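Local coordinates for protein ethylbenzene dehydrogenase alpha-subunit (Aromatoleum aromaticum, PDB 2IVF) that is the molybdenum-containing subunit of a molybdopterin-family oxidoreductase and binds a molybdenum atom, an iron/sulfur cluster and two molybdopterin-type guanine dinucleotides, at residues A[92-97]-A[106-111]; A[671-676]-A[761-766]; A[79-84]-A[660-665]. All blocks are in the same frame, centred on the assembly; numbering follows the deposited sequence.

Contact 1: residues A[92-97]-A[106-111]; sequences CKFYVY and EEQAAQ. With SF4 (iron/sulfur cluster), chain K.
Tyr95, Lys93 and Phe94 meet the segment 106-111 in three different ways. Tyr95 lays one face of its ring over Ala109. The methyl CB of Ala109 sits 4.0 Å from the Tyr95 ring centroid, displaced toward the rim. The hydroxyl of Tyr95 gives its proton to a water, which in turn donates to Ala109 O. Lys93 works at the loop end. Its chain starts with CG anti to the backbone N (chi1 -170°) and bends at chi3, which brings CE against Ala109 CB. NZ then bonds Gln111 OE1 at 2.8 Å, in the plane of the amide carbonyl, and has a second acceptor in Glu765 O. Trp79 adds a cation-pi contact to the same lysine.

The strands 94-99 and 102-108 form an antiparallel beta hairpin. Tyr95 and Glu107 are its hydrogen-bonded pair here: Tyr95 N reaches Glu107 O at 2.7 Å, and Glu107 N returns to Tyr95 O at 2.9 Å. Beyond the strand, Ala109 N bonds Lys93 O at 2.9 Å, almost straight at 178°. A water joins the same carbonyl to Ala110 N.

Phe94 lies side by side with Gln108, its ring 10° from the amide plane. The amide of Gln108 is bonded to Gln229 of the beta-subunit. Gln108 CG is over one face of the Phe94 ring, while Phe94 CE1 comes 3.5 Å from S4 of the iron/sulfur cluster. Cys92 SG binds iron FE2 of this cluster at 2.2 Å. On the Tyr95 side of the hairpin, the Glu107 carboxylate makes salt bridges to Arg217 and Arg228 of the beta-subunit.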
loop_
_atom_site.group_PDB
_atom_site.type_symbol
_atom_site.label_atom_id
_atom_site.label_comp_id
_atom_site.label_asym_id
_atom_site.label_seq_id
_atom_site.Cartn_x
_atom_site.Cartn_y
_atom_site.Cartn_z
ATOM N N CYS A 92 10.882 -7.456 -4.504
ATOM C CA CYS A 92 10.066 -8.539 -4.983
ATOM C C CYS A 92 10.295 -8.789 -6.436
ATOM O O CYS A 92 10.136 -7.870 -7.223
ATOM C CB CYS A 92 8.609 -8.151 -4.793
ATOM S SG CYS A 92 8.193 -7.551 -3.183
ATOM N N LYS A 93 10.650 -10.029 -6.792
ATOM C CA LYS A 93 10.898 -10.423 -8.154
ATOM C C LYS A 93 9.580 -10.790 -8.841
ATOM O O LYS A 93 8.835 -11.653 -8.340
ATOM C CB LYS A 93 11.829 -11.613 -8.199
ATOM C CG LYS A 93 12.313 -11.924 -9.649
ATOM C CD LYS A 93 13.484 -12.932 -9.673
ATOM C CE LYS A 93 13.030 -14.323 -9.207
ATOM N NZ LYS A 93 13.951 -15.440 -9.584
ATOM N N PHE A 94 9.297 -10.112 -9.943
ATOM C CA PHE A 94 8.107 -10.387 -10.738
ATOM C C PHE A 94 8.433 -10.869 -12.124
ATOM O O PHE A 94 9.453 -10.516 -12.706
ATOM C CB PHE A 94 7.268 -9.131 -10.910
ATOM C CG PHE A 94 6.412 -8.797 -9.713
ATOM C CD1 PHE A 94 6.980 -8.377 -8.572
ATOM C CD2 PHE A 94 5.034 -8.955 -9.751
ATOM C CE1 PHE A 94 6.220 -8.056 -7.486
ATOM C CE2 PHE A 94 4.266 -8.640 -8.665
ATOM C CZ PHE A 94 4.867 -8.201 -7.521
ATOM N N TYR A 95 7.493 -11.625 -12.650
ATOM C CA TYR A 95 7.416 -11.904 -14.066
ATOM C C TYR A 95 6.669 -10.733 -14.612
ATOM O O TYR A 95 5.606 -10.379 -14.096
ATOM C CB TYR A 95 6.618 -13.138 -14.315
ATOM C CG TYR A 95 7.252 -14.389 -13.835
ATOM C CD1 TYR A 95 8.547 -14.758 -14.259
ATOM C CD2 TYR A 95 6.555 -15.263 -13.010
ATOM C CE1 TYR A 95 9.123 -15.928 -13.821
ATOM C CE2 TYR A 95 7.100 -16.430 -12.638
ATOM C CZ TYR A 95 8.384 -16.762 -13.026
ATOM O OH TYR A 95 8.943 -17.936 -12.591
ATOM N N VAL A 96 7.252 -10.104 -15.614
ATOM C CA VAL A 96 6.620 -9.014 -16.362
ATOM C C VAL A 96 6.199 -9.551 -17.706
ATOM O O VAL A 96 7.046 -10.014 -18.519
ATOM C CB VAL A 96 7.589 -7.821 -16.513
ATOM C CG1 VAL A 96 6.920 -6.639 -17.346
ATOM C CG2 VAL A 96 8.000 -7.364 -15.084
ATOM N N TYR A 97 4.888 -9.544 -17.947
ATOM C CA TYR A 97 4.299 -10.204 -19.128
ATOM C C TYR A 97 4.017 -9.168 -20.186
ATOM O O TYR A 97 3.265 -8.234 -19.955
ATOM C CB TYR A 97 2.975 -10.890 -18.803
ATOM C CG TYR A 97 3.057 -12.001 -17.817
ATOM C CD1 TYR A 97 3.138 -11.729 -16.453
ATOM C CD2 TYR A 97 2.958 -13.316 -18.233
ATOM C CE1 TYR A 97 3.174 -12.720 -15.543
ATOM C CE2 TYR A 97 2.993 -14.375 -17.300
ATOM C CZ TYR A 97 3.095 -14.056 -15.961
ATOM O OH TYR A 97 3.138 -15.038 -15.027
ATOM N N GLU A 106 1.862 -8.249 -14.423
ATOM C CA GLU A 106 2.995 -8.814 -13.713
ATOM C C GLU A 106 2.486 -9.812 -12.684
ATOM O O GLU A 106 1.312 -9.792 -12.291
ATOM C CB GLU A 106 3.774 -7.694 -13.034
ATOM C CG GLU A 106 2.906 -6.789 -12.120
ATOM C CD GLU A 106 2.453 -5.549 -12.831
ATOM O OE1 GLU A 106 3.273 -4.621 -13.036
ATOM O OE2 GLU A 106 1.267 -5.470 -13.188
ATOM N N GLU A 107 3.376 -10.691 -12.251
ATOM C CA GLU A 107 3.063 -11.623 -11.205
ATOM C C GLU A 107 4.337 -12.066 -10.489
ATOM O O GLU A 107 5.385 -12.277 -11.127
ATOM C CB GLU A 107 2.348 -12.835 -11.816
ATOM C CG GLU A 107 1.969 -13.912 -10.800
ATOM C CD GLU A 107 0.960 -14.952 -11.271
ATOM O OE1 GLU A 107 0.372 -14.849 -12.384
ATOM O OE2 GLU A 107 0.760 -15.931 -10.508
ATOM N N GLN A 108 4.207 -12.324 -9.193
ATOM C CA GLN A 108 5.368 -12.687 -8.385
ATOM C C GLN A 108 5.956 -13.975 -8.893
ATOM O O GLN A 108 5.239 -14.917 -9.157
ATOM C CB GLN A 108 5.008 -12.913 -6.926
ATOM C CG GLN A 108 4.495 -11.693 -6.198
ATOM C CD GLN A 108 2.959 -11.639 -6.133
ATOM O OE1 GLN A 108 2.252 -11.821 -7.162
ATOM N NE2 GLN A 108 2.431 -11.370 -4.911
ATOM N N ALA A 109 7.282 -14.031 -8.964
ATOM C CA ALA A 109 7.945 -15.264 -9.311
ATOM C C ALA A 109 7.893 -16.253 -8.147
ATOM O O ALA A 109 7.768 -17.430 -8.387
ATOM C CB ALA A 109 9.391 -14.993 -9.774
ATOM N N ALA A 110 7.954 -15.764 -6.910
ATOM C CA ALA A 110 7.879 -16.622 -5.711
ATOM C C ALA A 110 9.010 -17.683 -5.749
ATOM O O ALA A 110 8.784 -18.905 -5.717
ATOM C CB ALA A 110 6.447 -17.285 -5.613
ATOM N N GLN A 111 10.234 -17.181 -5.836
ATOM C CA GLN A 111 11.442 -17.988 -5.927
ATOM C C GLN A 111 12.472 -17.486 -4.900
ATOM O O GLN A 111 13.664 -17.418 -5.191
ATOM C CB GLN A 111 12.018 -17.907 -7.360
ATOM C CG GLN A 111 11.127 -18.599 -8.388
ATOM C CD GLN A 111 11.649 -18.580 -9.785
ATOM O OE1 GLN A 111 12.324 -17.671 -10.209
ATOM N NE2 GLN A 111 11.348 -19.635 -10.517
HETATM FE FE1 SF4 K . 5.324 -3.808 -3.589
HETATM FE FE2 SF4 K . 7.449 -5.499 -3.601
HETATM FE FE3 SF4 K . 7.149 -3.768 -5.603
HETATM FE FE4 SF4 K . 7.830 -2.858 -3.106
HETATM S S1 SF4 K . 9.129 -4.107 -4.476
HETATM S S2 SF4 K . 6.213 -1.973 -4.570
HETATM S S3 SF4 K . 6.688 -4.370 -1.826
HETATM S S4 SF4 K . 5.727 -5.512 -5.111
HETATM O O HOH W 1 8.635 -13.123 -5.883
HETATM O O HOH W 2 7.512 -19.147 -10.763
#

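Contact 2: residues A[671-676]-A[761-766]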
loop_
_atom_site.group_PDB
_atom_site.type_symbol
_atom_site.label_atom_id
_atom_site.label_comp_id
_atom_site.label_asym_id
_atom_site.label_seq_id
_atom_site.Cartn_x
_atom_site.Cartn_y
_atom_site.Cartn_z
ATOM N N PHE A 671 18.985 -8.624 -3.578
ATOM C CA PHE A 671 18.877 -7.661 -4.674
ATOM C C PHE A 671 18.132 -8.294 -5.815
ATOM O O PHE A 671 18.310 -9.485 -6.109
ATOM C CB PHE A 671 20.265 -7.333 -5.204
ATOM C CG PHE A 671 21.014 -6.373 -4.376
ATOM C CD1 PHE A 671 21.654 -6.776 -3.223
ATOM C CD2 PHE A 671 21.075 -5.043 -4.746
ATOM C CE1 PHE A 671 22.374 -5.866 -2.452
ATOM C CE2 PHE A 671 21.792 -4.127 -3.988
ATOM C CZ PHE A 671 22.440 -4.555 -2.840
ATOM N N THR A 672 17.352 -7.493 -6.513
ATOM C CA THR A 672 16.495 -8.039 -7.607
ATOM C C THR A 672 16.719 -7.202 -8.840
ATOM O O THR A 672 16.875 -5.964 -8.788
ATOM C CB THR A 672 15.014 -8.079 -7.167
ATOM O OG1 THR A 672 14.870 -9.014 -6.088
ATOM C CG2 THR A 672 14.056 -8.481 -8.296
ATOM N N PHE A 673 16.803 -7.914 -9.953
ATOM C CA PHE A 673 17.007 -7.351 -11.276
ATOM C C PHE A 673 15.729 -6.805 -11.894
ATOM O O PHE A 673 14.652 -7.406 -11.804
ATOM C CB PHE A 673 17.582 -8.437 -12.179
ATOM C CG PHE A 673 17.776 -8.023 -13.601
ATOM C CD1 PHE A 673 18.608 -6.973 -13.919
ATOM C CD2 PHE A 673 17.156 -8.699 -14.615
ATOM C CE1 PHE A 673 18.819 -6.589 -15.283
ATOM C CE2 PHE A 673 17.368 -8.356 -15.954
ATOM C CZ PHE A 673 18.205 -7.295 -16.284
ATOM N N VAL A 674 15.845 -5.630 -12.510
ATOM C CA VAL A 674 14.741 -5.054 -13.201
ATOM C C VAL A 674 15.190 -4.879 -14.638
ATOM O O VAL A 674 16.081 -4.095 -14.937
ATOM C CB VAL A 674 14.274 -3.716 -12.601
ATOM C CG1 VAL A 674 13.074 -3.171 -13.415
ATOM C CG2 VAL A 674 13.918 -3.813 -11.102
ATOM N N ASP A 675 14.562 -5.635 -15.523
ATOM C CA ASP A 675 14.899 -5.582 -16.906
ATOM C C ASP A 675 14.239 -4.375 -17.573
ATOM O O ASP A 675 13.263 -3.804 -17.076
ATOM C CB ASP A 675 14.475 -6.879 -17.628
ATOM C CG ASP A 675 15.352 -7.212 -18.833
ATOM O OD1 ASP A 675 16.197 -6.399 -19.284
ATOM O OD2 ASP A 675 15.175 -8.326 -19.374
ATOM N N ARG A 676 14.775 -4.029 -18.724
ATOM C CA ARG A 676 14.070 -3.166 -19.647
ATOM C C ARG A 676 13.120 -4.082 -20.474
ATOM O O ARG A 676 13.494 -4.597 -21.507
ATOM C CB ARG A 676 15.089 -2.422 -20.493
ATOM C CG ARG A 676 14.515 -1.358 -21.420
ATOM C CD ARG A 676 15.646 -0.722 -22.212
ATOM N NE ARG A 676 15.242 0.414 -23.028
ATOM C CZ ARG A 676 14.835 0.346 -24.304
ATOM N NH1 ARG A 676 14.715 -0.817 -24.934
ATOM N NH2 ARG A 676 14.526 1.450 -24.947
ATOM N N LYS A 761 24.807 -13.648 -14.730
ATOM C CA LYS A 761 24.119 -14.543 -13.783
ATOM C C LYS A 761 22.925 -13.801 -13.184
ATOM O O LYS A 761 21.823 -14.345 -13.055
ATOM C CB LYS A 761 25.042 -15.006 -12.659
ATOM C CG LYS A 761 26.147 -15.973 -13.056
ATOM C CD LYS A 761 26.709 -16.649 -11.790
ATOM C CE LYS A 761 28.053 -17.345 -12.050
ATOM N NZ LYS A 761 28.605 -17.955 -10.778
ATOM N N PHE A 762 23.148 -12.546 -12.814
ATOM C CA PHE A 762 22.090 -11.712 -12.240
ATOM C C PHE A 762 20.874 -11.568 -13.163
ATOM O O PHE A 762 19.735 -11.691 -12.697
ATOM C CB PHE A 762 22.651 -10.327 -11.914
ATOM C CG PHE A 762 21.748 -9.476 -11.054
ATOM C CD1 PHE A 762 21.157 -9.992 -9.916
ATOM C CD2 PHE A 762 21.557 -8.152 -11.343
ATOM C CE1 PHE A 762 20.365 -9.195 -9.109
ATOM C CE2 PHE A 762 20.778 -7.369 -10.560
ATOM C CZ PHE A 762 20.172 -7.891 -9.452
ATOM N N LYS A 763 21.119 -11.290 -14.444
ATOM C CA LYS A 763 20.034 -11.140 -15.425
ATOM C C LYS A 763 19.236 -12.423 -15.568
ATOM O O LYS A 763 18.025 -12.387 -15.748
ATOM C CB LYS A 763 20.575 -10.863 -16.823
ATOM C CG LYS A 763 20.640 -9.436 -17.301
ATOM C CD LYS A 763 21.052 -9.423 -18.809
ATOM C CE LYS A 763 22.171 -10.411 -19.120
ATOM N NZ LYS A 763 22.767 -10.389 -20.543
ATOM N N LYS A 764 19.919 -13.552 -15.525
ATOM C CA LYS A 764 19.264 -14.837 -15.721
ATOM C C LYS A 764 18.424 -15.255 -14.505
ATOM O O LYS A 764 17.270 -15.662 -14.657
ATOM C CB LYS A 764 20.292 -15.908 -16.091
ATOM C CG LYS A 764 20.916 -15.685 -17.459
ATOM C CD LYS A 764 21.885 -16.794 -17.818
ATOM C CE LYS A 764 22.189 -16.847 -19.311
ATOM N NZ LYS A 764 23.335 -17.780 -19.563
ATOM N N GLU A 765 19.004 -15.153 -13.300
ATOM C CA GLU A 765 18.359 -15.585 -12.069
ATOM C C GLU A 765 17.348 -14.566 -11.594
ATOM O O GLU A 765 16.346 -14.885 -10.993
ATOM C CB GLU A 765 19.424 -15.757 -10.995
ATOM C CG GLU A 765 20.467 -16.715 -11.424
ATOM C CD GLU A 765 21.273 -17.272 -10.291
ATOM O OE1 GLU A 765 21.471 -16.557 -9.293
ATOM O OE2 GLU A 765 21.683 -18.447 -10.453
ATOM N N GLY A 766 17.621 -13.300 -11.829
ATOM C CA GLY A 766 16.669 -12.269 -11.440
ATOM C C GLY A 766 16.769 -11.743 -10.031
ATOM O O GLY A 766 16.247 -10.661 -9.723
#
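The rings of Phe673 and Phe762 form an offset edge-to-face pair, with the edge of Phe673 turned to the face of Phe762. Their centroids are 5.7 Å apart and their planes meet at 64°. The same face of Phe762 also takes Phe673 CB, 3.9 Å from the ring centroid. At the edge of Phe762, in its plane, lies Phe671 O. The Phe673 ring has backbone on both faces. Lys763 CA is over one, 4.1 Å from the centroid, and Asp675 N is over the opposite one, toward the rim. Lys763 runs alongside Phe673, and its CG touches Phe673 CZ at 3.4 Å. Its NZ pairs with Glu760.

Phe762 also meets the strand backbone, where its CZ is 3.4 Å from Phe673 N. One hydrogen bond crosses the contact, from Phe673 N to Gly766 O at 2.8 Å. It is nearly straight at the hydrogen, with the donor above the carbonyl plane. Thr672 CA adds a CH contact to the same oxygen. Gly766, the first residue past the helix, has a positive phi of 87°, a backbone shape in which a CB would press on the preceding carbonyl.

Helix residues 761-765 cross strand residues 671-676 at nearly a right angle. Strand 670-676 is the middle one of a three-stranded antiparallel sheet, between 659-661 and 767-769. Helix 736-749 packs on it as well, with Leu740 against Phe673 and Asn747 against Phe671.

Contact 3: residues A[79-84]-A[660-665]; sequences WGSHLN and EMTTPC. With SF4 (iron/sulfur cluster), chain K.
Leu83 and Glu660 cross obliquely, touching through the base of the glutamate. Leu83 CG is 3.9 Å from Glu660 CB, and Leu83 CD2 lies against the same carbon. The other branch, CD1, passes over the backbone of the 660-665 segment and is 3.7 Å from Met661 O. The Glu660 chain bends at chi2, and OE1 accepts a bond from Met661 N at 2.8 Å through its anti lone pair. The carboxylate also takes bonds from Ser197 and Ile198.

Thr662 meets Ser81 through its methyl. CG2 is 3.5 Å from Ser81 OG, while the hydroxyl of Thr662 is bonded to Thr672 N. Ser81 OG is bonded to Cys92 O. Next to it, His82 ND1 binds iron FE3 of the cluster at 2.2 Å, and His82 NE2 is bonded to Tyr656 OH. A water bridges Leu83 O and Thr663 OG1.

Van der Waals contact and this one water join the two segments. The polar ends of Ser81, Thr662 and Glu660 have partners outside the contact. No direct hydrogen bond joins the segments, consistent with a contact resting largely on apolar packing.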
loop_
_atom_site.group_PDB
_atom_site.type_symbol
_atom_site.label_atom_id
_atom_site.label_comp_id
_atom_site.label_asym_id
_atom_site.label_seq_id
_atom_site.Cartn_x
_atom_site.Cartn_y
_atom_site.Cartn_z
ATOM N N TRP A 79 12.154 -10.278 -16.185
ATOM C CA TRP A 79 12.189 -9.975 -14.783
ATOM C C TRP A 79 11.864 -8.512 -14.536
ATOM O O TRP A 79 12.323 -7.627 -15.234
ATOM C CB TRP A 79 13.589 -10.222 -14.187
ATOM C CG TRP A 79 14.032 -11.617 -14.155
ATOM C CD1 TRP A 79 15.208 -12.093 -14.631
ATOM C CD2 TRP A 79 13.330 -12.731 -13.630
ATOM N NE1 TRP A 79 15.310 -13.443 -14.375
ATOM C CE2 TRP A 79 14.166 -13.857 -13.768
ATOM C CE3 TRP A 79 12.077 -12.887 -13.012
ATOM C CZ2 TRP A 79 13.787 -15.123 -13.358
ATOM C CZ3 TRP A 79 11.718 -14.146 -12.589
ATOM C CH2 TRP A 79 12.565 -15.235 -12.751
ATOM N N GLY A 80 11.052 -8.273 -13.513
ATOM C CA GLY A 80 10.831 -6.921 -13.065
ATOM C C GLY A 80 10.665 -6.824 -11.567
ATOM O O GLY A 80 10.465 -7.800 -10.864
ATOM N N SER A 81 10.824 -5.599 -11.104
ATOM C CA SER A 81 10.537 -5.201 -9.749
ATOM C C SER A 81 10.302 -3.684 -9.791
ATOM O O SER A 81 10.251 -3.089 -10.890
ATOM C CB SER A 81 11.659 -5.573 -8.765
ATOM O OG SER A 81 11.169 -5.536 -7.444
ATOM N N HIS A 82 10.126 -3.077 -8.620
ATOM C CA HIS A 82 9.772 -1.654 -8.483
ATOM C C HIS A 82 10.845 -0.921 -7.663
ATOM O O HIS A 82 11.316 -1.446 -6.678
ATOM C CB HIS A 82 8.365 -1.608 -7.880
ATOM C CG HIS A 82 7.461 -2.665 -8.453
ATOM N ND1 HIS A 82 7.061 -3.795 -7.756
ATOM C CD2 HIS A 82 7.013 -2.834 -9.719
ATOM C CE1 HIS A 82 6.372 -4.586 -8.560
ATOM N NE2 HIS A 82 6.302 -4.011 -9.751
ATOM N N LEU A 83 11.264 0.265 -8.109
ATOM C CA LEU A 83 12.385 0.948 -7.481
ATOM C C LEU A 83 11.925 1.948 -6.427
ATOM O O LEU A 83 12.730 2.382 -5.622
ATOM C CB LEU A 83 13.250 1.607 -8.543
ATOM C CG LEU A 83 13.976 0.631 -9.488
ATOM C CD1 LEU A 83 14.469 -0.652 -8.811
ATOM C CD2 LEU A 83 13.074 0.259 -10.634
ATOM N N ASN A 84 10.623 2.252 -6.415
ATOM C CA ASN A 84 9.979 2.997 -5.335
ATOM C C ASN A 84 10.416 2.453 -4.012
ATOM O O ASN A 84 10.555 1.288 -3.845
ATOM C CB ASN A 84 8.431 3.107 -5.473
ATOM C CG ASN A 84 7.691 1.786 -5.613
ATOM O OD1 ASN A 84 6.591 1.745 -6.221
ATOM N ND2 ASN A 84 8.249 0.691 -5.055
ATOM N N GLU A 660 17.606 -1.805 -13.968
ATOM C CA GLU A 660 17.867 -1.361 -12.602
ATOM C C GLU A 660 18.063 -2.534 -11.680
ATOM O O GLU A 660 17.963 -3.694 -12.072
ATOM C CB GLU A 660 16.682 -0.500 -12.103
ATOM C CG GLU A 660 16.899 0.999 -12.164
ATOM C CD GLU A 660 17.921 1.474 -11.142
ATOM O OE1 GLU A 660 18.389 0.634 -10.344
ATOM O OE2 GLU A 660 18.254 2.674 -11.136
ATOM N N MET A 661 18.371 -2.214 -10.426
ATOM C CA MET A 661 18.455 -3.215 -9.400
ATOM C C MET A 661 17.788 -2.624 -8.185
ATOM O O MET A 661 17.954 -1.429 -7.941
ATOM C CB MET A 661 19.901 -3.429 -9.074
ATOM C CG MET A 661 20.194 -4.550 -8.192
ATOM S SD MET A 661 21.990 -4.821 -8.306
ATOM C CE MET A 661 22.565 -3.283 -7.674
ATOM N N THR A 662 17.058 -3.437 -7.428
ATOM C CA THR A 662 16.430 -2.936 -6.214
ATOM C C THR A 662 17.493 -2.607 -5.145
ATOM O O THR A 662 18.668 -2.864 -5.327
ATOM C CB THR A 662 15.451 -3.938 -5.691
ATOM O OG1 THR A 662 16.135 -5.170 -5.477
ATOM C CG2 THR A 662 14.338 -4.152 -6.706
ATOM N N THR A 663 17.076 -1.925 -4.086
ATOM C CA THR A 663 17.987 -1.474 -3.046
ATOM C C THR A 663 17.498 -2.038 -1.741
ATOM O O THR A 663 16.793 -1.366 -0.984
ATOM C CB THR A 663 18.019 0.059 -2.943
ATOM O OG1 THR A 663 16.693 0.562 -2.675
ATOM C CG2 THR A 663 18.528 0.650 -4.255
ATOM N N PRO A 664 17.843 -3.288 -1.472
ATOM C CA PRO A 664 17.323 -3.961 -0.267
ATOM C C PRO A 664 18.072 -3.548 1.025
ATOM O O PRO A 664 19.226 -3.034 1.000
ATOM C CB PRO A 664 17.620 -5.431 -0.567
ATOM C CG PRO A 664 18.868 -5.363 -1.348
ATOM C CD PRO A 664 18.739 -4.173 -2.218
ATOM N N CYS A 665 17.452 -3.850 2.158
ATOM C CA CYS A 665 18.122 -3.788 3.417
ATOM C C CYS A 665 18.009 -5.176 4.052
ATOM O O CYS A 665 17.633 -6.162 3.390
ATOM C CB CYS A 665 17.458 -2.730 4.268
ATOM S SG CYS A 665 15.727 -3.103 4.644
HETATM FE FE1 SF4 K . 5.324 -3.808 -3.589
HETATM FE FE2 SF4 K . 7.449 -5.499 -3.601
HETATM FE FE3 SF4 K . 7.149 -3.768 -5.603
HETATM FE FE4 SF4 K . 7.830 -2.858 -3.106
HETATM S S1 SF4 K . 9.129 -4.107 -4.476
HETATM S S2 SF4 K . 6.213 -1.973 -4.570
HETATM S S3 SF4 K . 6.688 -4.370 -1.826
HETATM S S4 SF4 K . 5.727 -5.512 -5.111
HETATM O O HOH W 3 15.114 0.700 -5.234
#

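How the contacts relate
The three contacts cluster on one side of the chain's centre, their centres about 9 to 12 Å apart. Along the chain, contact 1 is nested within the long loop closed by contact 3, and contact 2 follows. Contacts 1 and 3 share the sheet of strands 76-80, 94-99 and 102-108. Contacts 2 and 3 share the sheet of strands 659-661, 670-676 and 767-769. Contact 3 therefore reaches both sheets. Contacts 1 and 3 each supply a ligand to the iron/sulfur cluster, a cysteine and a histidine. Contact 2 supplies no ligand; its Thr672 side chain is about 8 Å from the cluster. Its strand 670-676 bonds to both segments of contact 3 and packs on contact 1.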